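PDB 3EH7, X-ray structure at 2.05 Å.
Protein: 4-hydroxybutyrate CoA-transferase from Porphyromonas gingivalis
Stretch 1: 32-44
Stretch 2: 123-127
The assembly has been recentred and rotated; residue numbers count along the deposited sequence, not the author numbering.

Stretch 1, residues 32-44: ALSHAAGVPQSCV
Stretch 2 (123-127) AIVQL

A parallel strand pair often outlasts its own ladder, because side chains take over where the backbones part; residues 32-44 and 123-127 of this CoA-transferase illustrate the principle, burying 434 Å² between them. Ala32 and Leu33, extended (phi/psi -98/141 and -119/149), run parallel to the strand 123-127, Ala32 pairing with Ala123 (CA-CA 4.8 Å) and Leu33 with Ile124. Ile124 N donates to Ala32 O (2.9 Å, 171°), and the two small alanine side chains share one sheet face. On the other, Leu33 (mt) brings CD2 to 3.8 Å from CB of Ile124 (also mt). Ser34 N closes the ladder on Ile124 O (3.1 Å). Ser34 then leaves the strand (-49/139), and its m rotamer lets OG accept from Gln126 N (2.9 Å), a hydroxyl standing in for a backbone carbonyl. His35 and Ala36 (52/-118) loop out of reach; Gly38 N returns to His35 O (3.1 Å). Extended Gln126 (chi1 and chi2 t, chi3 171°) spans the gap, NE2 donating to Gly38 O (3.1 Å). A water bridges Ala37 O, Val39 O and Gln126 NE2. Val39 points away. Pro40, C-gamma endo, occupies the N-cap position before the helix that begins at Gln41 and sets CG 3.8 Å from Ile124 CG2. One turn on, Cys43 (m) places CB 3.7 Å from Ile124 CG2, adding to the apolar contacts that Leu33 and Pro40 make with that isoleucine.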

# COMPACT_ATOMS: atom_id res chain seq x y z
N ALA A 32 24.10 7.88 -10.14
CA ALA A 32 23.50 7.93 -8.81
C ALA A 32 24.53 8.52 -7.85
O ALA A 32 25.72 8.26 -7.98
CB ALA A 32 23.10 6.54 -8.36
N LEU A 33 24.07 9.35 -6.92
CA LEU A 33 24.95 10.00 -5.94
C LEU A 33 24.52 9.57 -4.59
O LEU A 33 23.34 9.35 -4.39
CB LEU A 33 24.81 11.52 -5.98
CG LEU A 33 25.16 12.26 -7.28
CD1 LEU A 33 24.97 13.74 -7.05
CD2 LEU A 33 26.57 11.96 -7.70
N SER A 34 25.45 9.48 -3.65
CA SER A 34 25.08 9.31 -2.24
C SER A 34 24.00 10.31 -1.84
O SER A 34 24.05 11.48 -2.21
CB SER A 34 26.28 9.46 -1.29
OG SER A 34 27.19 8.41 -1.36
N HIS A 35 23.04 9.82 -1.07
CA HIS A 35 21.86 10.57 -0.69
C HIS A 35 22.14 11.65 0.35
O HIS A 35 22.99 11.49 1.22
CB HIS A 35 20.80 9.60 -0.13
CG HIS A 35 19.49 10.25 0.20
ND1 HIS A 35 18.86 11.12 -0.66
CD2 HIS A 35 18.66 10.10 1.26
CE1 HIS A 35 17.72 11.51 -0.12
NE2 HIS A 35 17.58 10.93 1.05
N ALA A 36 21.38 12.75 0.25
CA ALA A 36 21.26 13.77 1.31
C ALA A 36 22.60 14.29 1.82
O ALA A 36 23.36 14.91 1.05
CB ALA A 36 20.32 13.26 2.47
N ALA A 37 22.90 14.08 3.10
CA ALA A 37 24.06 14.75 3.73
C ALA A 37 25.38 14.19 3.22
O ALA A 37 26.43 14.85 3.35
CB ALA A 37 24.01 14.65 5.26
N GLY A 38 25.33 13.00 2.62
CA GLY A 38 26.52 12.34 2.12
C GLY A 38 26.78 12.57 0.66
O GLY A 38 27.51 11.84 0.05
N VAL A 39 26.14 13.57 0.09
CA VAL A 39 26.37 13.89 -1.32
C VAL A 39 27.88 14.12 -1.49
O VAL A 39 28.50 14.81 -0.69
CB VAL A 39 25.56 15.15 -1.76
CG1 VAL A 39 26.32 15.96 -2.77
CG2 VAL A 39 24.19 14.76 -2.33
N PRO A 40 28.49 13.49 -2.50
CA PRO A 40 29.94 13.61 -2.67
C PRO A 40 30.34 14.99 -3.24
O PRO A 40 30.41 15.16 -4.45
CB PRO A 40 30.25 12.48 -3.66
CG PRO A 40 29.00 12.37 -4.46
CD PRO A 40 27.89 12.57 -3.49
N GLN A 41 30.63 15.93 -2.36
CA GLN A 41 30.80 17.33 -2.76
C GLN A 41 31.91 17.59 -3.77
O GLN A 41 31.71 18.41 -4.67
CB GLN A 41 30.99 18.23 -1.53
CG GLN A 41 29.79 18.23 -0.61
CD GLN A 41 30.06 18.93 0.70
OE1 GLN A 41 30.81 19.92 0.75
NE2 GLN A 41 29.45 18.42 1.78
N SER A 42 33.07 16.93 -3.65
CA SER A 42 34.18 17.16 -4.60
C SER A 42 33.84 16.71 -6.02
O SER A 42 34.14 17.42 -7.00
CB SER A 42 35.46 16.44 -4.19
OG SER A 42 35.83 16.84 -2.90
N CYS A 43 33.20 15.56 -6.14
CA CYS A 43 32.83 15.06 -7.47
C CYS A 43 31.71 15.88 -8.07
O CYS A 43 31.70 16.12 -9.27
CB CYS A 43 32.47 13.59 -7.45
SG CYS A 43 33.92 12.53 -7.16
N VAL A 44 30.77 16.34 -7.24
CA VAL A 44 29.70 17.18 -7.73
C VAL A 44 30.28 18.48 -8.29
O VAL A 44 29.87 18.92 -9.36
CB VAL A 44 28.62 17.49 -6.67
CG1 VAL A 44 27.76 18.69 -7.11
CG2 VAL A 44 27.73 16.30 -6.47
N ALA A 123 27.89 5.10 -10.07
CA ALA A 123 27.57 5.41 -8.68
C ALA A 123 28.73 6.24 -8.16
O ALA A 123 29.89 5.79 -8.20
CB ALA A 123 27.42 4.14 -7.84
N ILE A 124 28.44 7.45 -7.70
CA ILE A 124 29.45 8.25 -7.02
C ILE A 124 29.03 8.25 -5.55
O ILE A 124 28.05 8.92 -5.19
CB ILE A 124 29.60 9.67 -7.57
CG1 ILE A 124 29.69 9.67 -9.09
CG2 ILE A 124 30.88 10.30 -7.05
CD1 ILE A 124 29.89 11.07 -9.68
N VAL A 125 29.75 7.49 -4.73
CA VAL A 125 29.41 7.40 -3.33
C VAL A 125 30.51 7.98 -2.44
O VAL A 125 31.69 7.73 -2.64
CB VAL A 125 29.03 5.95 -2.93
CG1 VAL A 125 27.71 5.58 -3.62
CG2 VAL A 125 30.15 4.94 -3.22
N GLN A 126 30.08 8.75 -1.43
CA GLN A 126 30.98 9.20 -0.39
C GLN A 126 31.16 8.12 0.70
O GLN A 126 30.20 7.50 1.14
CB GLN A 126 30.51 10.52 0.20
CG GLN A 126 31.56 11.11 1.10
CD GLN A 126 31.13 12.33 1.85
OE1 GLN A 126 31.87 12.78 2.73
NE2 GLN A 126 29.97 12.90 1.52
N LEU A 127 32.41 7.91 1.10
CA LEU A 127 32.78 6.85 2.03
C LEU A 127 33.72 7.32 3.12
O LEU A 127 34.44 8.32 2.96
CB LEU A 127 33.43 5.69 1.27
CG LEU A 127 32.72 5.05 0.07
CD1 LEU A 127 33.73 4.23 -0.75
CD2 LEU A 127 31.52 4.18 0.49
O HOH W 1 27.30 6.88 0.67
O HOH W 2 28.54 15.72 1.95